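Uncharacterized protein (Bacteroides caccae, PDB 3NO2) is of unknown function but folds as a six-bladed beta-propeller, with a region related to the Mal s 1 allergenic protein-like family. Local coordinates at residues A82-L85 with N89-V92; T100-E103 with E109-S112; I17-K22 with G48-S53. All blocks are in the same frame, centred on the assembly; numbering follows the deposited sequence.

Contact 1. Residues A82-L85 with N89-V92; sequences ARIL and NALV
Arg83 and Leu91 exchange both of their backbone hydrogen bonds: Arg83 N gives to Leu91 O at 2.9 Å, and Leu91 N returns a bond to Arg83 O at 2.8 Å. Two residues further along, Leu85 N donates to Asn89 O at 2.8 Å. The three carbonyl oxygens also receive CA-H contacts: Leu91 O from Ala82, Arg83 O from Ala90, and Asn89 O from Ile84 in a longer approach. On the outward edge of the second strand, Ala90 and Val92 make backbone bonds with Val104 and Leu102 of strand 99-104. At the non-hydrogen-bonded pairs, the side chains of Ala82, Ile84, Ala90 and Val92 lie on one face, where all but Val92 meet Leu51 of strand 50-53. Here the branch of Ile84 ending in CD1 reaches over to Ala90 CB at 4.1 Å. Arg83 and Leu91 occupy the other face, side by side and pointing the same way, with Arg83 CG 3.7 Å from Leu91 CB. With chi1 at 66°, Arg83 CG sits between its own N and carbonyl carbon, and the chain then bends at chi3. The NE of this arginine is satisfied by the carbonyl of Ile130, and its NH2 is also hydrogen-bonded outside the hairpin. Leu85 crosses Leu91 on that side, its CD2 4.1 Å from Leu91 CB. Asn89 N, in turn, is held by the carboxylate of Asp87 in the turn. The arrangement is a tight antiparallel beta hairpin, the first two strands of a four-stranded propeller blade.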
ATOM      1  N   ALA A  82       2.841  -5.312   3.945  1.00  5.07           N
ATOM      2  CA  ALA A  82       3.135  -6.628   3.363  1.00  5.70           C
ATOM      3  C   ALA A  82       3.460  -6.418   1.876  1.00  5.36           C
ATOM      4  O   ALA A  82       2.553  -6.162   1.092  1.00  7.26           O
ATOM      5  CB  ALA A  82       1.976  -7.566   3.556  1.00  7.55           C
ATOM      6  N   ARG A  83       4.723  -6.527   1.488  1.00  6.01           N
ATOM      7  CA  ARG A  83       5.149  -6.349   0.097  1.00  8.35           C
ATOM      8  C   ARG A  83       6.202  -7.392  -0.240  1.00  8.62           C
ATOM      9  O   ARG A  83       6.809  -8.008   0.631  1.00  8.08           O
ATOM     10  CB  ARG A  83       5.674  -4.937  -0.163  1.00  8.17           C
ATOM     11  CG  ARG A  83       6.958  -4.642   0.594  1.00  9.80           C
ATOM     12  CD  ARG A  83       7.584  -3.342   0.192  1.00 12.55           C
ATOM     13  NE  ARG A  83       6.768  -2.195   0.529  1.00 12.37           N
ATOM     14  CZ  ARG A  83       6.117  -1.426  -0.332  1.00  9.10           C
ATOM     15  NH1 ARG A  83       6.176  -1.662  -1.631  1.00 12.16           N
ATOM     16  NH2 ARG A  83       5.457  -0.387   0.112  1.00 10.54           N
ATOM     17  N   ILE A  84       6.419  -7.587  -1.537  1.00  8.56           N
ATOM     18  CA  ILE A  84       7.536  -8.371  -2.049  1.00  7.96           C
ATOM     19  C   ILE A  84       8.604  -7.413  -2.537  1.00  8.69           C
ATOM     20  O   ILE A  84       8.332  -6.525  -3.379  1.00  9.87           O
ATOM     21  CB  ILE A  84       7.071  -9.318  -3.147  1.00  9.00           C
ATOM     22  CG1 ILE A  84       6.008 -10.289  -2.625  1.00  9.50           C
ATOM     23  CG2 ILE A  84       8.294 -10.039  -3.778  1.00 11.21           C
ATOM     24  CD1 ILE A  84       6.465 -11.294  -1.555  1.00  9.95           C
ATOM     25  N   LEU A  85       9.798  -7.549  -1.975  1.00  9.62           N
ATOM     26  CA  LEU A  85      10.916  -6.718  -2.327  1.00 11.41           C
ATOM     27  C   LEU A  85      11.497  -7.148  -3.695  1.00 11.94           C
ATOM     28  O   LEU A  85      11.237  -8.252  -4.167  1.00 12.00           O
ATOM     29  CB  LEU A  85      12.008  -6.884  -1.279  1.00  9.78           C
ATOM     30  CG  LEU A  85      11.652  -6.391   0.122  1.00 10.81           C
ATOM     31  CD1 LEU A  85      12.739  -6.796   1.090  1.00 13.67           C
ATOM     32  CD2 LEU A  85      11.407  -4.864   0.122  1.00 11.64           C
ATOM     33  N   ASN A  89      12.197 -11.493  -1.482  1.00 10.65           N
ATOM     34  CA  ASN A  89      11.781 -11.724  -0.107  1.00  9.82           C
ATOM     35  C   ASN A  89      10.585 -10.849   0.257  1.00  9.78           C
ATOM     36  O   ASN A  89      10.337  -9.838  -0.393  1.00 11.08           O
ATOM     37  CB  ASN A  89      12.952 -11.489   0.842  1.00 11.45           C
ATOM     38  CG  ASN A  89      14.059 -12.511   0.633  1.00 10.66           C
ATOM     39  OD1 ASN A  89      13.770 -13.698   0.495  1.00 13.00           O
ATOM     40  ND2 ASN A  89      15.295 -12.040   0.647  1.00 15.34           N
ATOM     41  N   ALA A  90       9.847 -11.241   1.273  1.00  8.21           N
ATOM     42  CA  ALA A  90       8.736 -10.436   1.781  1.00  7.31           C
ATOM     43  C   ALA A  90       9.199  -9.460   2.826  1.00  8.12           C
ATOM     44  O   ALA A  90      10.163  -9.736   3.567  1.00  9.49           O
ATOM     45  CB  ALA A  90       7.659 -11.340   2.413  1.00  8.71           C
ATOM     46  N   LEU A  91       8.543  -8.306   2.870  0.50  6.89           N
ATOM     47  CA  LEU A  91       8.726  -7.300   3.909  0.50  5.99           C
ATOM     48  C   LEU A  91       7.343  -7.180   4.548  0.50  5.06           C
ATOM     49  O   LEU A  91       6.323  -6.932   3.856  0.50  4.52           O
ATOM     50  CB  LEU A  91       9.156  -5.945   3.330  0.50  7.19           C
ATOM     51  CG  LEU A  91       9.419  -4.794   4.317  0.50 10.00           C
ATOM     52  CD1 LEU A  91      10.758  -4.948   5.033  0.50  9.31           C
ATOM     53  CD2 LEU A  91       9.377  -3.427   3.622  0.50 12.01           C
ATOM     54  N   VAL A  92       7.273  -7.373   5.867  1.00  6.35           N
ATOM     55  CA  VAL A  92       6.045  -7.132   6.626  1.00  5.73           C
ATOM     56  C   VAL A  92       6.353  -6.234   7.800  1.00  6.17           C
ATOM     57  O   VAL A  92       7.501  -6.134   8.235  1.00  7.01           O
ATOM     58  CB  VAL A  92       5.383  -8.424   7.081  1.00  5.98           C
ATOM     59  CG1 VAL A  92       5.013  -9.339   5.877  1.00  8.02           C
ATOM     60  CG2 VAL A  92       6.235  -9.184   8.130  1.00  7.87           C
TER

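Contact 2. Residues T100-E103 with E109-S112; sequences TILE and EVLS
A classic beta bulge shapes this hairpin, with Leu111 and Ser112 on strand 110-116 both set against the single residue Glu103 on strand 99-104. Glu103 O takes a bond from Leu111 N at 2.7 Å and a weak second one from Ser112 N at 3.4 Å. In return Glu103 N donates to Ser112 O at 3.1 Å. That same oxygen also receives the CA-H of Leu102. The extra residue goes with an alpha-like backbone at Leu111, and the short strand axes stand at 112° to each other. Strand 110-116 is the fourth and outermost in its blade of the beta-propeller, so Val110 and Leu111 are exposed to solvent while Glu103 is buried. In the modelled conformer the serine hydroxyl rests alongside the glutamate chain: Ser112 OG is 3.5 Å from Glu103 CB and equally near Glu103 CG, a van der Waals approach. With chi1 at 70° in that conformer, Ser112 OG is turned between its own N and carbonyl carbon, beside that aliphatic stem. The buried carboxylate has other partners, as Glu103 OE2 forms a salt bridge with Lys132 and a hydrogen bond with Tyr138, both of the next blade; the nearby lysine would probably favour the carboxylate form of Glu103. On the opposite face of the sheet Leu102 crosses Val110 at a slant, touching with CD2 against CG1 at 4.1 Å. Leu111 CB lies 3.5 Å from Glu103 O, beside the carbonyl that its own N-H grips.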
ATOM      1  N   THR A 100       7.653  -2.779  14.416  1.00  6.53           N
ATOM      2  CA  THR A 100       8.586  -3.852  14.026  1.00  6.32           C
ATOM      3  C   THR A 100       8.459  -4.126  12.533  1.00  6.58           C
ATOM      4  O   THR A 100       7.355  -4.281  12.011  1.00  6.78           O
ATOM      5  CB  THR A 100       8.270  -5.129  14.792  1.00  6.98           C
ATOM      6  OG1 THR A 100       8.347  -4.863  16.210  1.00  6.99           O
ATOM      7  CG2 THR A 100       9.229  -6.235  14.467  1.00  7.16           C
ATOM      8  N   ILE A 101       9.603  -4.206  11.859  1.00  6.43           N
ATOM      9  CA  ILE A 101       9.732  -4.604  10.462  1.00  6.17           C
ATOM     10  C   ILE A 101      10.441  -5.951  10.417  1.00  6.89           C
ATOM     11  O   ILE A 101      11.443  -6.155  11.129  1.00  7.39           O
ATOM     12  CB  ILE A 101      10.554  -3.555   9.695  1.00  6.88           C
ATOM     13  CG1 ILE A 101       9.850  -2.208   9.665  1.00  8.55           C
ATOM     14  CG2 ILE A 101      10.915  -4.046   8.274  1.00  7.88           C
ATOM     15  CD1 ILE A 101      10.794  -1.021   9.337  1.00  9.41           C
ATOM     16  N   LEU A 102       9.932  -6.873   9.625  1.00  6.03           N
ATOM     17  CA  LEU A 102      10.561  -8.180   9.372  1.00  6.18           C
ATOM     18  C   LEU A 102      10.717  -8.370   7.884  1.00  7.63           C
ATOM     19  O   LEU A 102       9.799  -8.090   7.095  1.00  7.99           O
ATOM     20  CB  LEU A 102       9.693  -9.308   9.911  1.00  7.23           C
ATOM     21  CG  LEU A 102       9.318  -9.279  11.392  1.00  6.25           C
ATOM     22  CD1 LEU A 102       8.269 -10.397  11.666  1.00 10.05           C
ATOM     23  CD2 LEU A 102      10.598  -9.426  12.307  1.00  8.51           C
ATOM     24  N   GLU A 103      11.876  -8.885   7.475  1.00  7.20           N
ATOM     25  CA  GLU A 103      12.036  -9.458   6.135  1.00  8.01           C
ATOM     26  C   GLU A 103      11.950 -10.956   6.296  1.00  6.83           C
ATOM     27  O   GLU A 103      12.503 -11.514   7.250  1.00  7.97           O
ATOM     28  CB  GLU A 103      13.354  -9.003   5.488  1.00  8.09           C
ATOM     29  CG  GLU A 103      13.352  -7.517   5.263  1.00  8.34           C
ATOM     30  CD  GLU A 103      14.536  -6.958   4.547  1.00 11.26           C
ATOM     31  OE1 GLU A 103      15.279  -7.742   3.910  1.00 14.87           O
ATOM     32  OE2 GLU A 103      14.725  -5.719   4.574  1.00 11.34           O
ATOM     33  N   GLU A 109      10.497 -17.849   7.298  1.00 12.20           N
ATOM     34  CA  GLU A 109      11.581 -17.634   8.250  1.00 12.35           C
ATOM     35  C   GLU A 109      11.999 -16.180   8.227  1.00 10.48           C
ATOM     36  O   GLU A 109      12.102 -15.584   7.162  1.00 10.10           O
ATOM     37  CB  GLU A 109      12.796 -18.467   7.874  1.00 13.95           C
ATOM     38  CG  GLU A 109      12.508 -19.968   7.931  1.00 17.80           C
ATOM     39  CD  GLU A 109      13.635 -20.813   7.383  1.00 21.65           C
ATOM     40  OE1 GLU A 109      14.400 -20.429   6.467  1.00 16.79           O
ATOM     41  OE2 GLU A 109      13.753 -21.930   7.903  1.00 38.17           O
ATOM     42  N   VAL A 110      12.340 -15.647   9.398  1.00  9.27           N
ATOM     43  CA  VAL A 110      12.765 -14.286   9.535  1.00  8.90           C
ATOM     44  C   VAL A 110      14.194 -14.097   9.079  1.00  8.40           C
ATOM     45  O   VAL A 110      15.134 -14.743   9.613  1.00 10.47           O
ATOM     46  CB  VAL A 110      12.582 -13.780  10.970  1.00  9.12           C
ATOM     47  CG1 VAL A 110      13.177 -12.391  11.150  1.00 11.04           C
ATOM     48  CG2 VAL A 110      11.095 -13.843  11.345  1.00 11.68           C
ATOM     49  N   LEU A 111      14.419 -13.232   8.114  1.00  7.54           N
ATOM     50  CA  LEU A 111      15.724 -12.878   7.558  1.00  9.66           C
ATOM     51  C   LEU A 111      16.340 -11.664   8.215  1.00 11.11           C
ATOM     52  O   LEU A 111      17.583 -11.507   8.221  1.00 14.91           O
ATOM     53  CB  LEU A 111      15.608 -12.581   6.057  1.00 10.07           C
ATOM     54  CG  LEU A 111      15.043 -13.694   5.190  1.00  9.57           C
ATOM     55  CD1 LEU A 111      14.930 -13.202   3.747  1.00 13.14           C
ATOM     56  CD2 LEU A 111      15.882 -14.939   5.317  1.00 11.56           C
ATOM     57  N   SER A 112      15.501 -10.798   8.749  0.50  9.46           N
ATOM     58  CA  SER A 112      15.980  -9.693   9.539  0.50  9.57           C
ATOM     59  C   SER A 112      14.838  -9.081  10.293  0.50  8.45           C
ATOM     60  O   SER A 112      13.667  -9.343   9.998  0.50  8.40           O
ATOM     61  CB  SER A 112      16.641  -8.622   8.675  0.50 10.69           C
ATOM     62  OG  SER A 112      15.708  -7.927   7.874  0.50 17.24           O
TER

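Contact 3. Residues I17-K22 with G48-S53; sequences IAIINK and GEILFS
Ile50 is the first residue of strand 50-53 to meet strand 17-21, and it uses both of its branches. Its CD1 reaches Ile19 CD1 at 4.2 Å, the two side chains crossing at a slant, while Ile50 CG2 lies 4.0 Å from Ile17 CD1. CG2 stands anti to the backbone N (CG1 chi1 -70°), which directs the two methyl ends to different isoleucines. Leu51 points the other way, onto Ala82 and Ile84 of strand 78-84, so the strand serves a neighbouring sheet on each face. Phe52 follows, again toward strand 17-21. Over one face of its ring sits Ile17 CD1, 4.1 Å from the ring centroid and 28° off the normal, in a CH-pi contact. Ile17 CD1 is displaced toward one side of the ring, 3.7 Å from Phe52 CD1, and the two side chains cross at about a right angle. Trp29 packs against both Ile19 and Ile50, and Leu33 also covers Phe52. The segment axes come no closer than 10.2 Å, the spacing of two propeller blades packed face to face. Between these two segments the contacts are all apolar, consistent with blade packing here that rests on dispersion and the exclusion of water.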
ATOM      1  N   ILE A  17     -10.100 -10.189  -0.172  1.00  6.71           N
ATOM      2  CA  ILE A  17      -9.127  -9.786  -1.191  1.00  7.69           C
ATOM      3  C   ILE A  17      -9.563 -10.450  -2.499  1.00  7.42           C
ATOM      4  O   ILE A  17     -10.290 -11.447  -2.480  1.00  7.68           O
ATOM      5  CB  ILE A  17      -7.658 -10.103  -0.827  1.00  7.41           C
ATOM      6  CG1 ILE A  17      -7.463 -11.583  -0.591  1.00  7.64           C
ATOM      7  CG2 ILE A  17      -7.275  -9.265   0.442  1.00  8.37           C
ATOM      8  CD1 ILE A  17      -6.031 -11.974  -0.347  1.00 11.25           C
ATOM      9  N   ALA A  18      -9.189  -9.882  -3.623  1.00  7.60           N
ATOM     10  CA  ALA A  18      -9.722 -10.303  -4.898  1.00  7.35           C
ATOM     11  C   ALA A  18      -8.696 -10.174  -5.982  1.00  6.32           C
ATOM     12  O   ALA A  18      -7.758  -9.378  -5.881  1.00  7.16           O
ATOM     13  CB  ALA A  18     -11.001  -9.514  -5.247  1.00  7.86           C
ATOM     14  N   ILE A  19      -8.886 -10.931  -7.066  1.00  6.44           N
ATOM     15  CA  ILE A  19      -8.132 -10.749  -8.293  1.00  6.41           C
ATOM     16  C   ILE A  19      -9.116 -10.379  -9.385  1.00  6.28           C
ATOM     17  O   ILE A  19     -10.169 -11.019  -9.547  1.00  7.67           O
ATOM     18  CB  ILE A  19      -7.328 -12.000  -8.712  1.00  6.82           C
ATOM     19  CG1 ILE A  19      -6.292 -12.303  -7.628  1.00  8.13           C
ATOM     20  CG2 ILE A  19      -6.652 -11.781 -10.107  1.00  8.77           C
ATOM     21  CD1 ILE A  19      -5.618 -13.679  -7.754  1.00 10.18           C
ATOM     22  N   ILE A  20      -8.806  -9.293 -10.087  1.00  6.47           N
ATOM     23  CA  ILE A  20      -9.655  -8.712 -11.124  1.00  7.20           C
ATOM     24  C   ILE A  20      -8.923  -8.863 -12.464  1.00  7.39           C
ATOM     25  O   ILE A  20      -7.734  -8.571 -12.595  1.00  8.09           O
ATOM     26  CB  ILE A  20      -9.923  -7.246 -10.804  1.00  7.98           C
ATOM     27  CG1 ILE A  20     -10.785  -7.173  -9.522  1.00  9.55           C
ATOM     28  CG2 ILE A  20     -10.640  -6.520 -11.965  1.00  8.40           C
ATOM     29  CD1 ILE A  20     -11.013  -5.764  -8.947  1.00 11.38           C
ATOM     30  N   ASN A  21      -9.670  -9.316 -13.470  1.00  6.77           N
ATOM     31  CA  ASN A  21      -9.207  -9.247 -14.860  1.00  8.01           C
ATOM     32  C   ASN A  21      -9.358  -7.802 -15.316  1.00  6.60           C
ATOM     33  O   ASN A  21     -10.465  -7.257 -15.314  1.00  7.37           O
ATOM     34  CB  ASN A  21     -10.083 -10.189 -15.712  1.00  8.40           C
ATOM     35  CG  ASN A  21      -9.776 -10.129 -17.202  1.00  8.41           C
ATOM     36  OD1 ASN A  21      -9.528  -9.079 -17.767  1.00  7.97           O
ATOM     37  ND2 ASN A  21      -9.804 -11.319 -17.860  1.00 11.11           N
ATOM     38  N   LYS A  22      -8.243  -7.137 -15.549  1.00  6.35           N
ATOM     39  CA  LYS A  22      -8.259  -5.701 -15.837  1.00  7.54           C
ATOM     40  C   LYS A  22      -9.149  -5.361 -17.056  1.00  7.51           C
ATOM     41  O   LYS A  22      -9.880  -4.373 -17.047  1.00  8.21           O
ATOM     42  CB  LYS A  22      -6.857  -5.187 -16.059  1.00  8.06           C
ATOM     43  CG  LYS A  22      -6.784  -3.687 -16.313  1.00  9.82           C
ATOM     44  CD  LYS A  22      -5.379  -3.185 -16.632  1.00 10.20           C
ATOM     45  CE  LYS A  22      -5.367  -1.695 -16.820  1.00 11.37           C
ATOM     46  NZ  LYS A  22      -4.005  -1.183 -17.126  1.00 13.72           N
ATOM     47  N   GLY A  48       3.247 -16.177  -8.534  1.00 12.94           N
ATOM     48  CA  GLY A  48       1.794 -16.085  -8.416  1.00 13.26           C
ATOM     49  C   GLY A  48       1.223 -16.350  -7.026  1.00 12.35           C
ATOM     50  O   GLY A  48       0.015 -16.473  -6.884  1.00 14.09           O
ATOM     51  N   GLU A  49       2.096 -16.489  -6.032  1.00 10.77           N
ATOM     52  CA  GLU A  49       1.645 -16.610  -4.641  1.00 11.04           C
ATOM     53  C   GLU A  49       1.223 -15.233  -4.139  1.00  9.14           C
ATOM     54  O   GLU A  49       1.620 -14.209  -4.700  1.00  9.47           O
ATOM     55  CB  GLU A  49       2.728 -17.169  -3.744  1.00 12.07           C
ATOM     56  CG  GLU A  49       3.179 -18.593  -4.161  1.00 17.40           C
ATOM     57  CD  GLU A  49       4.681 -18.723  -4.326  1.00 26.47           C
ATOM     58  OE1 GLU A  49       5.442 -17.754  -4.665  1.00 18.06           O
ATOM     59  OE2 GLU A  49       5.125 -19.873  -4.111  1.00 33.18           O
ATOM     60  N   ILE A  50       0.407 -15.231  -3.100  1.00  7.97           N
ATOM     61  CA  ILE A  50      -0.294 -14.040  -2.636  1.00  7.88           C
ATOM     62  C   ILE A  50       0.083 -13.776  -1.175  1.00  8.34           C
ATOM     63  O   ILE A  50      -0.057 -14.654  -0.320  1.00  8.67           O
ATOM     64  CB  ILE A  50      -1.797 -14.259  -2.759  1.00  8.94           C
ATOM     65  CG1 ILE A  50      -2.187 -14.283  -4.234  1.00  9.63           C
ATOM     66  CG2 ILE A  50      -2.582 -13.154  -2.042  1.00 10.57           C
ATOM     67  CD1 ILE A  50      -3.461 -15.071  -4.481  1.00 15.17           C
ATOM     68  N   LEU A  51       0.591 -12.569  -0.897  1.00  7.72           N
ATOM     69  CA  LEU A  51       0.960 -12.110   0.436  1.00  6.58           C
ATOM     70  C   LEU A  51      -0.029 -11.004   0.833  1.00  6.49           C
ATOM     71  O   LEU A  51      -0.334 -10.128  -0.002  1.00  7.16           O
ATOM     72  CB  LEU A  51       2.363 -11.495   0.377  1.00  8.00           C
ATOM     73  CG  LEU A  51       2.855 -10.776   1.631  1.00  8.26           C
ATOM     74  CD1 LEU A  51       3.039 -11.720   2.845  1.00 11.10           C
ATOM     75  CD2 LEU A  51       4.169 -10.019   1.311  1.00  9.23           C
ATOM     76  N   PHE A  52      -0.539 -11.031   2.052  1.00  6.21           N
ATOM     77  CA  PHE A  52      -1.363  -9.914   2.521  1.00  5.92           C
ATOM     78  C   PHE A  52      -1.208  -9.710   3.988  1.00  6.94           C
ATOM     79  O   PHE A  52      -1.012 -10.667   4.750  1.00  6.96           O
ATOM     80  CB  PHE A  52      -2.858 -10.079   2.116  1.00  5.43           C
ATOM     81  CG  PHE A  52      -3.595 -11.228   2.755  1.00  7.16           C
ATOM     82  CD1 PHE A  52      -3.497 -12.516   2.247  1.00  7.17           C
ATOM     83  CD2 PHE A  52      -4.366 -11.013   3.851  1.00  7.67           C
ATOM     84  CE1 PHE A  52      -4.203 -13.542   2.846  1.00  7.87           C
ATOM     85  CE2 PHE A  52      -5.069 -12.038   4.455  1.00  7.51           C
ATOM     86  CZ  PHE A  52      -4.969 -13.308   3.961  1.00  8.67           C
ATOM     87  N   SER A  53      -1.396  -8.465   4.418  1.00  5.64           N
ATOM     88  CA  SER A  53      -1.534  -8.138   5.831  1.00  5.64           C
ATOM     89  C   SER A  53      -2.997  -8.005   6.165  1.00  5.77           C
ATOM     90  O   SER A  53      -3.847  -7.642   5.318  1.00  6.09           O
ATOM     91  CB  SER A  53      -0.789  -6.875   6.251  1.00  6.84           C
ATOM     92  OG  SER A  53      -1.254  -5.740   5.566  1.00  7.29           O
TER

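Overall arrangement
Along the chain the contacts come in series: contact 3 closes first, then contact 1, then contact 2. Contacts 1 and 2 belong to the same four-stranded sheet, strands 78-84 to 110-116, and their centres are 9 Å apart. The neighbouring strands 90-95 and 99-104 link them, with Val92 O probably hydrogen-bonded to Leu102 N and Leu91 packing on Ile101. Contact 3 instead joins the two preceding blades. Its centre is 14 Å from that of contact 1, and Leu51 and Ser53 of contact 3 both touch Ala82 of contact 1. Contacts 2 and 3 stay about 8 Å apart at their nearest atoms. Together they combine hydrogen bonding within a blade with apolar packing between successive blades of the propeller.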